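Local coordinates for N-acylhomoserine lactone dependent regulatory protein (Burkholderia cenocepacia, PDB 5L10), which probably regulates transcription as a LuxR-family DNA-binding factor responding to N-acylhomoserine lactone signals, this chain being mainly its autoinducer-binding domain, at residues H10-A15 with P27-A32; R64-R69 with H107-F112; P89-W94 with W118-Y123. All coordinates share one frame; numbering follows the deposited sequence.

Contact 1 of 3, residues H10-A15 with P27-A32; sequences HDCFDA and PPIAAA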
loop_
_atom_site.group_PDB
_atom_site.type_symbol
_atom_site.label_atom_id
_atom_site.label_comp_id
_atom_site.label_asym_id
_atom_site.label_seq_id
_atom_site.Cartn_x
_atom_site.Cartn_y
_atom_site.Cartn_z
ATOM N N HIS A 10 -2.713 14.301 -5.619
ATOM C CA HIS A 10 -4.108 14.463 -6.012
ATOM C C HIS A 10 -4.271 14.282 -7.518
ATOM O O HIS A 10 -5.156 13.547 -7.971
ATOM C CB HIS A 10 -4.635 15.826 -5.559
ATOM C CG HIS A 10 -6.105 16.012 -5.783
ATOM N ND1 HIS A 10 -7.043 15.824 -4.788
ATOM C CD2 HIS A 10 -6.799 16.375 -6.888
ATOM C CE1 HIS A 10 -8.250 16.061 -5.273
ATOM N NE2 HIS A 10 -8.129 16.395 -6.544
ATOM N N ASP A 11 -3.408 14.923 -8.316
ATOM C CA ASP A 11 -3.529 14.785 -9.767
ATOM C C ASP A 11 -3.205 13.368 -10.220
ATOM O O ASP A 11 -3.779 12.886 -11.204
ATOM C CB ASP A 11 -2.619 15.783 -10.492
ATOM C CG ASP A 11 -3.028 17.227 -10.269
ATOM O OD1 ASP A 11 -2.979 18.022 -11.232
ATOM O OD2 ASP A 11 -3.385 17.576 -9.127
ATOM N N CYS A 12 -2.295 12.693 -9.517
ATOM C CA CYS A 12 -1.949 11.319 -9.858
ATOM C C CYS A 12 -3.142 10.394 -9.667
ATOM O O CYS A 12 -3.477 9.604 -10.557
ATOM C CB CYS A 12 -0.765 10.853 -9.006
ATOM S SG CYS A 12 -0.163 9.187 -9.391
ATOM N N PHE A 13 -3.803 10.483 -8.511
ATOM C CA PHE A 13 -4.874 9.542 -8.208
ATOM C C PHE A 13 -6.106 9.780 -9.069
ATOM O O PHE A 13 -6.825 8.828 -9.389
ATOM C CB PHE A 13 -5.222 9.606 -6.724
ATOM C CG PHE A 13 -4.329 8.758 -5.873
ATOM C CD1 PHE A 13 -4.718 7.484 -5.491
ATOM C CD2 PHE A 13 -3.079 9.213 -5.494
ATOM C CE1 PHE A 13 -3.885 6.692 -4.722
ATOM C CE2 PHE A 13 -2.246 8.427 -4.729
ATOM C CZ PHE A 13 -2.649 7.166 -4.341
ATOM N N ASP A 14 -6.366 11.026 -9.463
ATOM C CA ASP A 14 -7.467 11.262 -10.387
ATOM C C ASP A 14 -7.169 10.659 -11.753
ATOM O O ASP A 14 -8.057 10.075 -12.384
ATOM C CB ASP A 14 -7.755 12.757 -10.498
ATOM C CG ASP A 14 -8.865 13.205 -9.564
ATOM O OD1 ASP A 14 -9.062 12.557 -8.512
ATOM O OD2 ASP A 14 -9.547 14.200 -9.886
ATOM N N ALA A 15 -5.923 10.775 -12.218
ATOM C CA ALA A 15 -5.547 10.141 -13.476
ATOM C C ALA A 15 -5.647 8.623 -13.386
ATOM O O ALA A 15 -5.972 7.962 -14.376
ATOM C CB ALA A 15 -4.132 10.558 -13.875
ATOM N N PRO A 27 2.254 6.262 -16.557
ATOM C CA PRO A 27 2.660 7.681 -16.678
ATOM C C PRO A 27 2.222 8.543 -15.502
ATOM O O PRO A 27 2.989 9.421 -15.082
ATOM C CB PRO A 27 1.985 8.126 -17.983
ATOM C CG PRO A 27 1.952 6.898 -18.794
ATOM C CD PRO A 27 1.672 5.776 -17.825
ATOM N N PRO A 28 1.010 8.367 -14.944
ATOM C CA PRO A 28 0.686 9.153 -13.738
ATOM C C PRO A 28 1.635 8.899 -12.582
ATOM O O PRO A 28 2.054 9.851 -11.910
ATOM C CB PRO A 28 -0.744 8.709 -13.400
ATOM C CG PRO A 28 -1.309 8.280 -14.681
ATOM C CD PRO A 28 -0.176 7.624 -15.416
ATOM N N ILE A 29 1.991 7.638 -12.328
ATOM C CA ILE A 29 2.871 7.332 -11.205
ATOM C C ILE A 29 4.278 7.852 -11.473
ATOM O O ILE A 29 4.946 8.370 -10.571
ATOM C CB ILE A 29 2.867 5.819 -10.921
ATOM C CG1 ILE A 29 1.445 5.337 -10.616
ATOM C CG2 ILE A 29 3.796 5.491 -9.768
ATOM C CD1 ILE A 29 1.326 3.836 -10.471
ATOM N N ALA A 30 4.748 7.731 -12.716
ATOM C CA ALA A 30 6.076 8.233 -13.054
ATOM C C ALA A 30 6.121 9.757 -13.011
ATOM O O ALA A 30 7.121 10.342 -12.576
ATOM C CB ALA A 30 6.498 7.717 -14.428
ATOM N N ALA A 31 5.048 10.419 -13.453
ATOM C CA ALA A 31 5.009 11.876 -13.392
ATOM C C ALA A 31 5.006 12.368 -11.950
ATOM O O ALA A 31 5.647 13.379 -11.632
ATOM C CB ALA A 31 3.792 12.403 -14.150
ATOM N N ALA A 32 4.304 11.665 -11.059
ATOM C CA ALA A 32 4.307 12.054 -9.652
ATOM C C ALA A 32 5.681 11.841 -9.025
ATOM O O ALA A 32 6.184 12.713 -8.306
ATOM C CB ALA A 32 3.237 11.275 -8.887
#

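Contact 2 of 3, residues R64-R69 with H107-F112; sequences REWEHR and HDAACF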
loop_
_atom_site.group_PDB
_atom_site.type_symbol
_atom_site.label_atom_id
_atom_site.label_comp_id
_atom_site.label_asym_id
_atom_site.label_seq_id
_atom_site.Cartn_x
_atom_site.Cartn_y
_atom_site.Cartn_z
ATOM N N ARG A 64 17.464 2.034 -20.805
ATOM C CA ARG A 64 17.276 0.753 -21.474
ATOM C C ARG A 64 18.500 -0.140 -21.310
ATOM O O ARG A 64 18.371 -1.357 -21.133
ATOM C CB ARG A 64 16.964 0.981 -22.951
ATOM C CG ARG A 64 16.182 -0.144 -23.598
ATOM C CD ARG A 64 15.548 0.316 -24.901
ATOM N NE ARG A 64 15.078 1.699 -24.821
ATOM C CZ ARG A 64 13.906 2.069 -24.310
ATOM N NH1 ARG A 64 13.072 1.158 -23.824
ATOM N NH2 ARG A 64 13.570 3.352 -24.282
ATOM N N GLU A 65 19.699 0.447 -21.354
ATOM C CA GLU A 65 20.909 -0.359 -21.237
ATOM C C GLU A 65 21.042 -0.976 -19.849
ATOM O O GLU A 65 21.635 -2.052 -19.707
ATOM C CB GLU A 65 22.137 0.485 -21.586
ATOM C CG GLU A 65 23.477 -0.239 -21.453
ATOM C CD GLU A 65 23.709 -1.312 -22.507
ATOM O OE1 GLU A 65 22.919 -1.404 -23.471
ATOM O OE2 GLU A 65 24.698 -2.066 -22.368
ATOM N N TRP A 66 20.483 -0.335 -18.819
ATOM C CA TRP A 66 20.505 -0.942 -17.491
ATOM C C TRP A 66 19.659 -2.206 -17.453
ATOM O O TRP A 66 20.092 -3.237 -16.926
ATOM C CB TRP A 66 20.018 0.045 -16.435
ATOM C CG TRP A 66 19.924 -0.582 -15.073
ATOM C CD1 TRP A 66 20.959 -0.864 -14.225
ATOM C CD2 TRP A 66 18.731 -1.010 -14.404
ATOM N NE1 TRP A 66 20.483 -1.437 -13.071
ATOM C CE2 TRP A 66 19.119 -1.537 -13.155
ATOM C CE3 TRP A 66 17.374 -0.998 -14.740
ATOM C CZ2 TRP A 66 18.197 -2.047 -12.241
ATOM C CZ3 TRP A 66 16.461 -1.504 -13.830
ATOM C CH2 TRP A 66 16.876 -2.020 -12.596
ATOM N N GLU A 67 18.438 -2.142 -17.993
ATOM C CA GLU A 67 17.604 -3.336 -18.045
ATOM C C GLU A 67 18.245 -4.412 -18.911
ATOM O O GLU A 67 18.207 -5.600 -18.568
ATOM C CB GLU A 67 16.208 -2.995 -18.564
ATOM C CG GLU A 67 15.299 -4.213 -18.669
ATOM C CD GLU A 67 13.963 -3.907 -19.316
ATOM O OE1 GLU A 67 13.677 -2.719 -19.577
ATOM O OE2 GLU A 67 13.195 -4.863 -19.561
ATOM N N HIS A 68 18.850 -4.013 -20.034
ATOM C CA HIS A 68 19.511 -4.978 -20.909
ATOM C C HIS A 68 20.592 -5.750 -20.164
ATOM O O HIS A 68 20.725 -6.967 -20.335
ATOM C CB HIS A 68 20.106 -4.266 -22.124
ATOM C CG HIS A 68 20.990 -5.136 -22.963
ATOM N ND1 HIS A 68 20.503 -5.948 -23.966
ATOM C CD2 HIS A 68 22.331 -5.320 -22.950
ATOM C CE1 HIS A 68 21.507 -6.593 -24.534
ATOM N NE2 HIS A 68 22.627 -6.231 -23.936
ATOM N N ARG A 69 21.374 -5.062 -19.331
ATOM C CA ARG A 69 22.389 -5.749 -18.546
ATOM C C ARG A 69 21.778 -6.467 -17.352
ATOM O O ARG A 69 22.284 -7.518 -16.940
ATOM C CB ARG A 69 23.463 -4.755 -18.108
ATOM C CG ARG A 69 24.195 -4.138 -19.290
ATOM C CD ARG A 69 24.754 -2.775 -18.956
ATOM N NE ARG A 69 25.931 -2.854 -18.102
ATOM C CZ ARG A 69 27.176 -2.915 -18.561
ATOM N NH1 ARG A 69 27.401 -2.910 -19.867
ATOM N NH2 ARG A 69 28.196 -2.979 -17.716
ATOM N N HIS A 107 27.532 -2.212 -9.225
ATOM C CA HIS A 107 28.438 -1.607 -10.199
ATOM C C HIS A 107 27.678 -1.131 -11.431
ATOM O O HIS A 107 27.811 0.022 -11.854
ATOM C CB HIS A 107 29.526 -2.613 -10.584
ATOM C CG HIS A 107 30.320 -2.227 -11.795
ATOM N ND1 HIS A 107 31.402 -1.375 -11.735
ATOM C CD2 HIS A 107 30.199 -2.590 -13.094
ATOM C CE1 HIS A 107 31.909 -1.225 -12.946
ATOM N NE2 HIS A 107 31.197 -1.951 -13.789
ATOM N N ASP A 108 26.858 -2.010 -12.009
ATOM C CA ASP A 108 26.083 -1.646 -13.189
ATOM C C ASP A 108 25.018 -0.604 -12.858
ATOM O O ASP A 108 24.758 0.301 -13.658
ATOM C CB ASP A 108 25.451 -2.897 -13.797
ATOM C CG ASP A 108 26.470 -3.792 -14.470
ATOM O OD1 ASP A 108 27.341 -3.260 -15.192
ATOM O OD2 ASP A 108 26.406 -5.025 -14.280
ATOM N N ALA A 109 24.393 -0.715 -11.683
ATOM C CA ALA A 109 23.396 0.268 -11.273
ATOM C C ALA A 109 24.003 1.665 -11.187
ATOM O O ALA A 109 23.470 2.624 -11.758
ATOM C CB ALA A 109 22.783 -0.140 -9.933
ATOM N N ALA A 110 25.129 1.795 -10.481
ATOM C CA ALA A 110 25.784 3.092 -10.352
ATOM C C ALA A 110 26.222 3.645 -11.703
ATOM O O ALA A 110 26.218 4.865 -11.906
ATOM C CB ALA A 110 26.983 2.979 -9.410
ATOM N N CYS A 111 26.593 2.770 -12.642
ATOM C CA CYS A 111 27.071 3.233 -13.939
ATOM C C CYS A 111 25.965 3.834 -14.798
ATOM O O CYS A 111 26.270 4.519 -15.779
ATOM C CB CYS A 111 27.738 2.086 -14.699
ATOM S SG CYS A 111 29.363 1.594 -14.074
ATOM N N PHE A 112 24.694 3.602 -14.461
ATOM C CA PHE A 112 23.596 4.041 -15.315
ATOM C C PHE A 112 22.583 4.886 -14.555
ATOM O O PHE A 112 21.422 4.979 -14.956
ATOM C CB PHE A 112 22.914 2.843 -15.975
ATOM C CG PHE A 112 23.790 2.126 -16.954
ATOM C CD1 PHE A 112 23.913 2.583 -18.253
ATOM C CD2 PHE A 112 24.510 1.007 -16.572
ATOM C CE1 PHE A 112 24.730 1.935 -19.155
ATOM C CE2 PHE A 112 25.327 0.350 -17.469
ATOM C CZ PHE A 112 25.437 0.813 -18.764
#

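Contact 3 of 3, residues P89-W94 with W118-Y123; sequences PRPVVW and WSHGGY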
loop_
_atom_site.group_PDB
_atom_site.type_symbol
_atom_site.label_atom_id
_atom_site.label_comp_id
_atom_site.label_asym_id
_atom_site.label_seq_id
_atom_site.Cartn_x
_atom_site.Cartn_y
_atom_site.Cartn_z
ATOM N N PRO A 89 8.006 -5.693 5.360
ATOM C CA PRO A 89 6.953 -4.839 4.799
ATOM C C PRO A 89 7.329 -3.377 4.605
ATOM O O PRO A 89 6.596 -2.672 3.900
ATOM C CB PRO A 89 5.814 -4.957 5.833
ATOM C CG PRO A 89 6.318 -5.884 6.925
ATOM C CD PRO A 89 7.804 -5.932 6.796
ATOM N N ARG A 90 8.430 -2.898 5.187
ATOM C CA ARG A 90 8.745 -1.476 5.145
ATOM C C ARG A 90 9.531 -1.121 3.889
ATOM O O ARG A 90 10.107 -1.994 3.233
ATOM C CB ARG A 90 9.525 -1.084 6.399
ATOM C CG ARG A 90 8.746 -1.374 7.674
ATOM C CD ARG A 90 9.477 -0.933 8.926
ATOM N NE ARG A 90 9.959 0.438 8.826
ATOM C CZ ARG A 90 10.500 1.109 9.836
ATOM N NH1 ARG A 90 10.613 0.535 11.027
ATOM N NH2 ARG A 90 10.920 2.354 9.657
ATOM N N PRO A 91 9.550 0.155 3.504
ATOM C CA PRO A 91 10.324 0.553 2.323
ATOM C C PRO A 91 11.821 0.453 2.571
ATOM O O PRO A 91 12.299 0.566 3.704
ATOM C CB PRO A 91 9.901 2.008 2.092
ATOM C CG PRO A 91 8.609 2.161 2.821
ATOM C CD PRO A 91 8.717 1.259 4.009
ATOM N N VAL A 92 12.562 0.255 1.483
ATOM C CA VAL A 92 14.013 0.092 1.517
ATOM C C VAL A 92 14.650 1.275 0.800
ATOM O O VAL A 92 14.405 1.492 -0.393
ATOM C CB VAL A 92 14.447 -1.233 0.873
ATOM C CG1 VAL A 92 15.958 -1.284 0.735
ATOM C CG2 VAL A 92 13.948 -2.402 1.691
ATOM N N VAL A 93 15.466 2.035 1.523
ATOM C CA VAL A 93 16.274 3.107 0.951
ATOM C C VAL A 93 17.679 2.568 0.726
ATOM O O VAL A 93 18.282 1.988 1.638
ATOM C CB VAL A 93 16.300 4.339 1.871
ATOM C CG1 VAL A 93 17.112 5.463 1.242
ATOM C CG2 VAL A 93 14.885 4.796 2.179
ATOM N N TRP A 94 18.208 2.751 -0.481
ATOM C CA TRP A 94 19.505 2.183 -0.813
ATOM C C TRP A 94 20.338 3.174 -1.616
ATOM O O TRP A 94 19.817 4.106 -2.233
ATOM C CB TRP A 94 19.356 0.858 -1.574
ATOM C CG TRP A 94 18.391 0.901 -2.718
ATOM C CD1 TRP A 94 17.082 0.512 -2.702
ATOM C CD2 TRP A 94 18.662 1.338 -4.054
ATOM N NE1 TRP A 94 16.521 0.686 -3.945
ATOM C CE2 TRP A 94 17.471 1.191 -4.794
ATOM C CE3 TRP A 94 19.795 1.845 -4.697
ATOM C CZ2 TRP A 94 17.382 1.529 -6.143
ATOM C CZ3 TRP A 94 19.705 2.179 -6.035
ATOM C CH2 TRP A 94 18.507 2.023 -6.743
ATOM N N TRP A 118 14.515 4.348 -3.606
ATOM C CA TRP A 118 13.486 4.064 -2.614
ATOM C C TRP A 118 12.644 2.938 -3.199
ATOM O O TRP A 118 12.035 3.109 -4.261
ATOM C CB TRP A 118 12.648 5.314 -2.335
ATOM C CG TRP A 118 11.584 5.175 -1.289
ATOM C CD1 TRP A 118 11.669 5.562 0.015
ATOM C CD2 TRP A 118 10.266 4.640 -1.465
ATOM N NE1 TRP A 118 10.491 5.289 0.668
ATOM C CE2 TRP A 118 9.612 4.724 -0.219
ATOM C CE3 TRP A 118 9.576 4.096 -2.553
ATOM C CZ2 TRP A 118 8.298 4.281 -0.028
ATOM C CZ3 TRP A 118 8.270 3.655 -2.364
ATOM C CH2 TRP A 118 7.646 3.753 -1.109
ATOM N N SER A 119 12.634 1.780 -2.542
ATOM C CA SER A 119 11.941 0.613 -3.072
ATOM C C SER A 119 10.969 0.050 -2.045
ATOM O O SER A 119 11.302 -0.067 -0.861
ATOM C CB SER A 119 12.933 -0.476 -3.489
ATOM O OG SER A 119 13.680 -0.084 -4.626
ATOM N N HIS A 120 9.770 -0.311 -2.504
ATOM C CA HIS A 120 8.776 -0.938 -1.642
ATOM C C HIS A 120 8.078 -2.079 -2.372
ATOM O O HIS A 120 7.672 -1.934 -3.529
ATOM C CB HIS A 120 7.727 0.063 -1.157
ATOM C CG HIS A 120 6.674 -0.560 -0.297
ATOM N ND1 HIS A 120 6.824 -0.721 1.063
ATOM C CD2 HIS A 120 5.476 -1.104 -0.610
ATOM C CE1 HIS A 120 5.754 -1.318 1.553
ATOM N NE2 HIS A 120 4.918 -1.556 0.559
ATOM N N GLY A 121 7.914 -3.203 -1.678
ATOM C CA GLY A 121 7.324 -4.400 -2.252
ATOM C C GLY A 121 5.924 -4.671 -1.729
ATOM O O GLY A 121 5.617 -4.388 -0.570
ATOM N N GLY A 122 5.082 -5.234 -2.590
ATOM C CA GLY A 122 3.710 -5.543 -2.226
ATOM C C GLY A 122 3.265 -6.863 -2.823
ATOM O O GLY A 122 3.723 -7.275 -3.892
ATOM N N TYR A 123 2.350 -7.524 -2.118
ATOM C CA TYR A 123 1.835 -8.827 -2.520
ATOM C C TYR A 123 0.363 -8.726 -2.895
ATOM O O TYR A 123 -0.373 -7.891 -2.367
ATOM C CB TYR A 123 2.013 -9.873 -1.405
ATOM C CG TYR A 123 3.456 -10.223 -1.154
ATOM C CD1 TYR A 123 4.065 -11.267 -1.839
ATOM C CD2 TYR A 123 4.215 -9.501 -0.242
ATOM C CE1 TYR A 123 5.396 -11.587 -1.621
ATOM C CE2 TYR A 123 5.544 -9.812 -0.014
ATOM C CZ TYR A 123 6.131 -10.856 -0.708
ATOM O OH TYR A 123 7.453 -11.168 -0.480
HETATM O O HOH W 1 8.851 -3.530 1.021
#

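Contact 1 of 3, residues H10-A15 with P27-A32
The ring that bears on the opposite helix is the puckered pyrrolidine of Pro28, whose CB–CG side is turned to helix 3-16; CG lies 3.7 Å from Ala15 CB. The contact is a nearly antiparallel helix pair, part of the helical layer on one side of the α/β autoinducer-binding domain. The flat ring of Phe13 faces elsewhere: it rests on Ser155 and Ala159 of helix 143-169 and on Ala154 of the second subunit.

Helices 3-16 and 22-35 run at 174° to each other over these turns, their axes 8.9 Å apart. The facing residues are mostly small: Cys12 and Ala15 on one helix, Ala32 on the other, together with Pro28. Cys12 sits level with Pro28, and the two CA atoms are 5.2 Å apart. With SG anti to its backbone N (chi1 -177°), Cys12 puts its sulphur against the partner helix, where it rests on the Pro28–Ile29 peptide and on the methyl of Ala32. Leu156 touches both Cys12 and Ala32, so a third helix, 143-169, covers both residues.

Neither Pro27 nor Pro28 has an N-H to give to the preceding turn, and helix 22-35 is kinked there. After the kink the usual pattern resumes, with Ala32 N bonded to Pro28 O. No clear hydrogen bond crosses between the helices, and cohesion is mostly apolar. Ile29 contributes from the margin, its CG1 4.3 Å from Cys12 SG. The sulphur meets Ala32 CB at 4.0 Å, and the same methyl lies 4.0 Å from Cys12 CB, set against both side-chain atoms of the cysteine.

Contact 2 of 3, residues R64-R69 with H107-F112
Helices 64-72 and 103-111 of the autoinducer-binding domain run antiparallel here, joined by a salt bridge from Arg69 to Asp108 and by the Phe112 ring laid against Glu65, Trp66 and Arg69. Their axes are 10.0 Å apart at an angle of 170°.

The ionic link rests on one carboxylate oxygen. Arg69 NH2 reaches Asp108 OD1 at 2.7 Å, with an N-H...O angle of 163°, and meets it on the syn side, though somewhat above the carboxylate plane. NE adds a weak bond to the same oxygen, so OD1 takes two N-H groups from the edge of the guanidinium while the two flat groups stand at 82° to one another. On the far arm, NH1 has a long ion pair with Glu65 OE2, 3.8 Å away, one helical turn back, which draws all three charged residues into a network.

Phe112, in the loop after Cys111, packs against the same arginine. Its CE2 lies over one face of the guanidinium, 3.3 Å from Arg69 NE, but the planes are well tilted and do not stack. CE1 meets Glu65 CG at 3.4 Å. Phe112 CB lies 4.1 Å from Trp66 CB.

Trp66 has CG anti to the backbone N (chi1 175°); its indole NE1 is 3.8 Å from Ala109 CA, and Asp108 O lies at the edge of the indole, near its plane. Met114 touches Trp66 and Ala109, and the rings of Tyr70 and His62 meet the indole. A glycerol, probably from the crystallisation liquor, lies about 4 Å from the Trp66 side chain. A tryptophan followed four residues later by a tyrosine on this helix is characteristic of the lactone pocket in LuxR-type receptors, consistent with Trp66 and Tyr70 bordering that pocket here.

Contact 3 of 3, residues P89-W94 with W118-Y123
Pro89 and Arg90 lead in, with Arg90 C at the edge of the His120 imidazole, and a water joins the backbones there, lying 3.0 Å from Arg90 O and 2.9 Å from Gly121 N. Pro89 and Arg90 also pack on Pro166 and Tyr163 of the second subunit.

Pro91 comes next and lies over the Trp118 indole: its CB stands above one face, offset toward the rim, 3.5 Å from CZ2. The ring of His120 is turned edge-on to Pro91 N. At Val92 the strand proper begins, as a hydrogen-bonded antiparallel pair with Ser119. Val92 N gives a nearly straight bond to Ser119 O (2.7 Å, 172°), and Ser119 N returns one to Val92 O at 2.8 Å. The Val92 side chain packs on helix 80-87. Val93 then forms a non-hydrogen-bonded pair with Trp118, its CG2 4.0 Å from Trp118 CD1.

Trp94 closes the segment with its indole N-H: NE1 donates to Ser119 OG at 3.0 Å, in the ring plane and almost linear. That hydroxyl is also hydrogen-bonded to Thr133 OG1 on strand 129-136, so it links three neighbouring strands. Within this chain strand 92-95 is an outermost strand of the five-stranded antiparallel sheet in the GAF-like autoinducer-binding fold, where a tryptophan and a hydroxyl on the helix 80-87 side are consistent with the wall of the ligand pocket.

Along the chain contact 1 closes before the other two open, while contacts 2 and 3 interlock, their segments coming in the order 64-69, 89-94, 107-112, 118-123. The centres of contacts 2 and 3 are 20 Å apart, but their nearest atoms come within about 5 Å. Contact 1 stands further off, its nearest atoms about 13 Å from contact 2 and about 9 Å from contact 3. Contacts 1 and 3 both meet helix 143-169 and the second subunit; contact 2 touches no other chain of the assembly. Helices 3-16 and 143-169 meet the second subunit, and the lactone pocket probably lies on the other side of the sheet, as in related LuxR-type receptors.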